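Local atomic coordinates of phosphorylated carbohydrates phosphatase TM_1254 (Thermotoga maritima msb8, PDB entry 3KBB), a protein that dephosphorylates phosphorylated sugars such as erythrose 4-phosphate, fructose 6-phosphate, 2-deoxyglucose 6-phosphate and mannose 6-phosphate with the help of a divalent metal cation. Residues E158-F163 / A176-I181; G169-K174 / L195-V200. All coordinates share one frame; numbering follows the deposited sequence.

In the fold
Both contacts belong to the parallel sheet and flanking helices of the HAD-like core, and their segments alternate along the chain. Interaction 1 joins strand 160-164 to the approach of strand 181-184, which is its neighbour in the sheet; interaction 2 sets helix 167-175, the crossover between those strands, against the turn that ends helix 192-196 and leads to the edge strand 201-203. The first is mostly buried and combines one backbone hydrogen bond, two waters and branched aliphatic packing. The second is only partly buried and rests on van der Waals contacts of side-chain carbons with alanine methyls and turn backbone. Their centres lie about 9 Å apart, and probable hydrogen bonds from Val200 N to Ile181 O and from Ile178 N to Ala173 O tie them together.

Interaction 1 (E158-F163 / A176-I181); sequences EKVVVF and AGIERI
Val162 and Ile181 pair as a parallel beta bridge, their CA atoms 4.7 Å apart. One of its bonds runs from Val162 N to Arg180 O at 2.9 Å, nearly straight at the hydrogen (165°); a backbone bond between Val162 and Tyr182 completes the bridge. The same Arg180 carbonyl also receives a CA-H...O contact from Val161 CA, and Ile181 CA makes another to Val162 O. Before the bridge, one water joins the backbones, donating to Val160 O and accepting from Arg180 N (3.0 Å between the water oxygen and that N); a second ties the Arg180 side chain to the backbone, donating to Glu158 O and taking a weak bond from NE.

Ile178 meets two valines, crossing each at about a right angle. Its CG2, anti to the backbone N, lies 3.7 Å from Val160 CG2 and equally 3.7 Å from Val162 CG2, and its CD1 reaches both methyls as well. An alanine at Ile178 would probably leave a gap beside these two methyls, since CG1, CG2 and CD1 make the contacts. Arg180 runs extended from CG to NE, passing its CD 4.1 Å from Val161 CG2.

This is the strand-to-strand joint of a beta-alpha-beta crossover: water stands in for direct pairing where the incoming chain has not yet joined the sheet, direct bonding begins at Val162, and the aliphatic packing beside it is buried.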
loop_
_atom_site.group_PDB
_atom_site.type_symbol
_atom_site.label_atom_id
_atom_site.label_comp_id
_atom_site.label_asym_id
_atom_site.label_seq_id
_atom_site.Cartn_x
_atom_site.Cartn_y
_atom_site.Cartn_z
ATOM N N GLU A 158 9.156 -4.049 20.415
ATOM C CA GLU A 158 8.156 -3.730 21.428
ATOM C C GLU A 158 7.983 -2.210 21.602
ATOM O O GLU A 158 7.115 -1.785 22.354
ATOM C CB GLU A 158 8.477 -4.410 22.778
ATOM C CG GLU A 158 9.785 -3.965 23.403
ATOM C CD GLU A 158 10.986 -4.795 22.955
ATOM O OE1 GLU A 158 10.931 -5.477 21.900
ATOM O OE2 GLU A 158 12.004 -4.761 23.677
ATOM N N LYS A 159 8.825 -1.421 20.939
ATOM C CA LYS A 159 8.733 0.044 20.978
ATOM C C LYS A 159 8.288 0.698 19.665
ATOM O O LYS A 159 8.480 1.913 19.483
ATOM C CB LYS A 159 10.020 0.654 21.506
ATOM C CG LYS A 159 10.327 0.201 22.951
ATOM C CD LYS A 159 11.574 0.926 23.454
ATOM C CE LYS A 159 12.008 0.423 24.825
ATOM N NZ LYS A 159 13.219 1.204 25.233
ATOM N N VAL A 160 7.661 -0.086 18.780
ATOM C CA VAL A 160 7.114 0.467 17.520
ATOM C C VAL A 160 5.618 0.189 17.428
ATOM O O VAL A 160 5.094 -0.779 18.028
ATOM C CB VAL A 160 7.839 -0.073 16.236
ATOM C CG1 VAL A 160 9.374 0.088 16.420
ATOM C CG2 VAL A 160 7.482 -1.530 15.988
ATOM N N VAL A 161 4.950 1.042 16.683
ATOM C CA VAL A 161 3.536 0.816 16.319
ATOM C C VAL A 161 3.505 0.699 14.789
ATOM O O VAL A 161 4.213 1.426 14.102
ATOM C CB VAL A 161 2.666 2.020 16.721
ATOM C CG1 VAL A 161 1.211 1.820 16.219
ATOM C CG2 VAL A 161 2.644 2.155 18.215
ATOM N N VAL A 162 2.728 -0.254 14.257
ATOM C CA VAL A 162 2.647 -0.445 12.802
ATOM C C VAL A 162 1.210 -0.220 12.350
ATOM O O VAL A 162 0.293 -0.649 13.057
ATOM C CB VAL A 162 3.052 -1.923 12.464
ATOM C CG1 VAL A 162 2.726 -2.291 10.979
ATOM C CG2 VAL A 162 4.543 -2.129 12.689
ATOM N N PHE A 163 1.014 0.399 11.191
ATOM C CA PHE A 163 -0.307 0.540 10.550
ATOM C C PHE A 163 -0.256 -0.231 9.243
ATOM O O PHE A 163 0.485 0.124 8.285
ATOM C CB PHE A 163 -0.642 2.021 10.331
ATOM C CG PHE A 163 -0.902 2.735 11.622
ATOM C CD1 PHE A 163 -2.166 2.643 12.224
ATOM C CD2 PHE A 163 0.131 3.388 12.302
ATOM C CE1 PHE A 163 -2.400 3.246 13.447
ATOM C CE2 PHE A 163 -0.080 3.983 13.552
ATOM C CZ PHE A 163 -1.361 3.900 14.140
ATOM N N ALA A 176 7.965 -10.583 12.792
ATOM C CA ALA A 176 9.158 -9.801 13.118
ATOM C C ALA A 176 9.212 -9.442 14.598
ATOM O O ALA A 176 10.156 -8.801 15.026
ATOM C CB ALA A 176 9.216 -8.521 12.265
ATOM N N GLY A 177 8.189 -9.823 15.361
ATOM C CA GLY A 177 8.155 -9.605 16.813
ATOM C C GLY A 177 7.428 -8.358 17.281
ATOM O O GLY A 177 7.428 -8.040 18.480
ATOM N N ILE A 178 6.767 -7.663 16.341
ATOM C CA ILE A 178 6.033 -6.441 16.625
ATOM C C ILE A 178 4.605 -6.811 17.082
ATOM O O ILE A 178 3.875 -7.526 16.381
ATOM C CB ILE A 178 5.951 -5.546 15.384
ATOM C CG1 ILE A 178 7.369 -5.134 14.943
ATOM C CG2 ILE A 178 5.059 -4.271 15.672
ATOM C CD1 ILE A 178 7.417 -4.448 13.577
ATOM N N GLU A 179 4.218 -6.301 18.244
ATOM C CA GLU A 179 2.878 -6.613 18.799
ATOM C C GLU A 179 1.815 -5.564 18.494
ATOM O O GLU A 179 0.636 -5.899 18.260
ATOM C CB GLU A 179 2.986 -6.877 20.300
ATOM C CG GLU A 179 3.609 -8.263 20.586
ATOM C CD GLU A 179 2.794 -9.428 20.054
ATOM O OE1 GLU A 179 1.628 -9.602 20.484
ATOM O OE2 GLU A 179 3.328 -10.188 19.219
ATOM N N ARG A 180 2.211 -4.295 18.534
ATOM C CA ARG A 180 1.264 -3.204 18.341
ATOM C C ARG A 180 0.997 -2.916 16.865
ATOM O O ARG A 180 1.590 -1.977 16.288
ATOM C CB ARG A 180 1.669 -1.922 19.063
ATOM C CG ARG A 180 1.970 -2.083 20.545
ATOM C CD ARG A 180 2.165 -0.699 21.161
ATOM N NE ARG A 180 2.380 -0.802 22.602
ATOM C CZ ARG A 180 1.504 -0.411 23.531
ATOM N NH1 ARG A 180 0.324 0.123 23.184
ATOM N NH2 ARG A 180 1.826 -0.558 24.813
ATOM N N ILE A 181 0.137 -3.740 16.264
ATOM C CA ILE A 181 -0.205 -3.629 14.836
ATOM C C ILE A 181 -1.663 -3.234 14.691
ATOM O O ILE A 181 -2.540 -3.938 15.230
ATOM C CB ILE A 181 0.008 -4.986 14.124
ATOM C CG1 ILE A 181 1.471 -5.446 14.299
ATOM C CG2 ILE A 181 -0.362 -4.879 12.609
ATOM C CD1 ILE A 181 1.618 -6.908 14.021
HETATM O O HOH W 1 4.577 -3.118 21.962
HETATM O O HOH W 2 4.962 -3.332 19.322
#

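Interaction 2 (G169-K174 / L195-V200); sequences GVEAAK and LEAGAV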
loop_
_atom_site.group_PDB
_atom_site.type_symbol
_atom_site.label_atom_id
_atom_site.label_comp_id
_atom_site.label_asym_id
_atom_site.label_seq_id
_atom_site.Cartn_x
_atom_site.Cartn_y
_atom_site.Cartn_z
ATOM N N GLY A 169 0.655 -8.461 5.365
ATOM C CA GLY A 169 1.413 -7.354 6.053
ATOM C C GLY A 169 1.382 -7.520 7.581
ATOM O O GLY A 169 2.392 -7.429 8.299
ATOM N N VAL A 170 0.194 -7.782 8.097
ATOM C CA VAL A 170 0.071 -8.021 9.541
ATOM C C VAL A 170 0.854 -9.235 9.969
ATOM O O VAL A 170 1.555 -9.205 10.969
ATOM C CB VAL A 170 -1.423 -8.124 9.944
ATOM C CG1 VAL A 170 -1.539 -8.557 11.426
ATOM C CG2 VAL A 170 -2.141 -6.776 9.684
ATOM N N GLU A 171 0.763 -10.323 9.202
ATOM C CA GLU A 171 1.544 -11.503 9.517
ATOM C C GLU A 171 3.044 -11.212 9.558
ATOM O O GLU A 171 3.746 -11.678 10.467
ATOM C CB GLU A 171 1.272 -12.620 8.502
ATOM C CG GLU A 171 -0.139 -13.222 8.661
ATOM C CD GLU A 171 -0.493 -14.233 7.563
ATOM O OE1 GLU A 171 0.281 -14.373 6.591
ATOM O OE2 GLU A 171 -1.586 -14.854 7.660
ATOM N N ALA A 172 3.514 -10.431 8.583
ATOM C CA ALA A 172 4.936 -10.131 8.483
ATOM C C ALA A 172 5.426 -9.324 9.711
ATOM O O ALA A 172 6.471 -9.673 10.336
ATOM C CB ALA A 172 5.219 -9.380 7.185
ATOM N N ALA A 173 4.662 -8.299 10.079
ATOM C CA ALA A 173 5.062 -7.477 11.221
ATOM C C ALA A 173 5.016 -8.317 12.502
ATOM O O ALA A 173 5.928 -8.255 13.315
ATOM C CB ALA A 173 4.177 -6.243 11.372
ATOM N N LYS A 174 3.967 -9.098 12.675
ATOM C CA LYS A 174 3.874 -9.984 13.857
ATOM C C LYS A 174 5.047 -10.986 13.949
ATOM O O LYS A 174 5.660 -11.178 15.035
ATOM C CB LYS A 174 2.548 -10.737 13.808
ATOM C CG LYS A 174 2.134 -11.417 15.111
ATOM C CD LYS A 174 1.536 -10.423 16.127
ATOM C CE LYS A 174 1.040 -11.178 17.389
ATOM N NZ LYS A 174 0.570 -12.500 16.899
ATOM N N LEU A 195 -7.636 -8.756 11.902
ATOM C CA LEU A 195 -7.699 -9.099 13.320
ATOM C C LEU A 195 -7.255 -10.538 13.524
ATOM O O LEU A 195 -6.507 -10.859 14.474
ATOM C CB LEU A 195 -9.148 -8.881 13.814
ATOM C CG LEU A 195 -9.619 -7.426 13.971
ATOM C CD1 LEU A 195 -11.067 -7.422 14.480
ATOM C CD2 LEU A 195 -8.735 -6.657 14.897
ATOM N N GLU A 196 -7.702 -11.428 12.646
ATOM C CA GLU A 196 -7.297 -12.826 12.792
ATOM C C GLU A 196 -5.798 -13.006 12.648
ATOM O O GLU A 196 -5.222 -13.865 13.299
ATOM C CB GLU A 196 -8.065 -13.745 11.837
ATOM C CG GLU A 196 -9.636 -13.672 11.953
ATOM C CD GLU A 196 -10.241 -13.498 13.384
ATOM O OE1 GLU A 196 -10.148 -14.428 14.228
ATOM O OE2 GLU A 196 -10.873 -12.430 13.633
ATOM N N ALA A 197 -5.160 -12.174 11.814
ATOM C CA ALA A 197 -3.696 -12.217 11.664
ATOM C C ALA A 197 -2.922 -11.604 12.842
ATOM O O ALA A 197 -1.679 -11.716 12.891
ATOM C CB ALA A 197 -3.272 -11.550 10.333
ATOM N N GLY A 198 -3.627 -10.919 13.749
ATOM C CA GLY A 198 -2.980 -10.378 14.936
ATOM C C GLY A 198 -3.071 -8.889 15.133
ATOM O O GLY A 198 -2.529 -8.357 16.127
ATOM N N ALA A 199 -3.800 -8.202 14.257
ATOM C CA ALA A 199 -3.991 -6.760 14.490
ATOM C C ALA A 199 -4.735 -6.554 15.838
ATOM O O ALA A 199 -5.624 -7.359 16.212
ATOM C CB ALA A 199 -4.745 -6.111 13.359
ATOM N N VAL A 200 -4.363 -5.504 16.557
ATOM C CA VAL A 200 -4.909 -5.283 17.913
ATOM C C VAL A 200 -6.192 -4.439 17.898
ATOM O O VAL A 200 -6.912 -4.359 18.904
ATOM C CB VAL A 200 -3.885 -4.604 18.865
ATOM C CG1 VAL A 200 -2.632 -5.502 19.024
ATOM C CG2 VAL A 200 -3.564 -3.146 18.414
#
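Val170 packs against Ala197 where helix 167-175, the crossover helix of a beta-alpha-beta unit in the HAD-like fold, faces the end of helix 192-196. That helix closes in a Schellman motif: Gly198 has a positive phi of 121°, and its N bonds back to Leu195 O.

One methyl carries most of the contact. Val170 CG1 is anti to its own backbone N (chi1 173°), and from there it meets the turn on several atoms: Ala197 O at 3.5 Å, Ala197 CB at 3.6 Å, and Ala199 N at 3.6 Å. Val170 CB adds a contact of 3.9 Å to Ala197 CB, which places the alanine methyl against the stem of the valine as well as its branch. The Ala199 methyl is more distant, 4.5 Å from Val170 CG1.

Glu171 contributes through its aliphatic part. Its CG, anti to the carbonyl carbon (chi1 -71°), approaches Ala197 CB, and the chain then extends beyond CG, so the contact is made by a methylene rather than by the carboxylate. Lys174 borders the same turn more loosely, through its CG.

Glycine suits position 198 on two counts. A side chain at this positive phi would jam against the carbonyl O of Ala197, and a beta carbon would point toward the helix and come tightly against Lys174 CD. Ile181 of the strand that follows the helix touches Val170 and Lys174 too. On the Lys174 side of the turn, Lys174 CG stands 4.4 Å from Ala197 O.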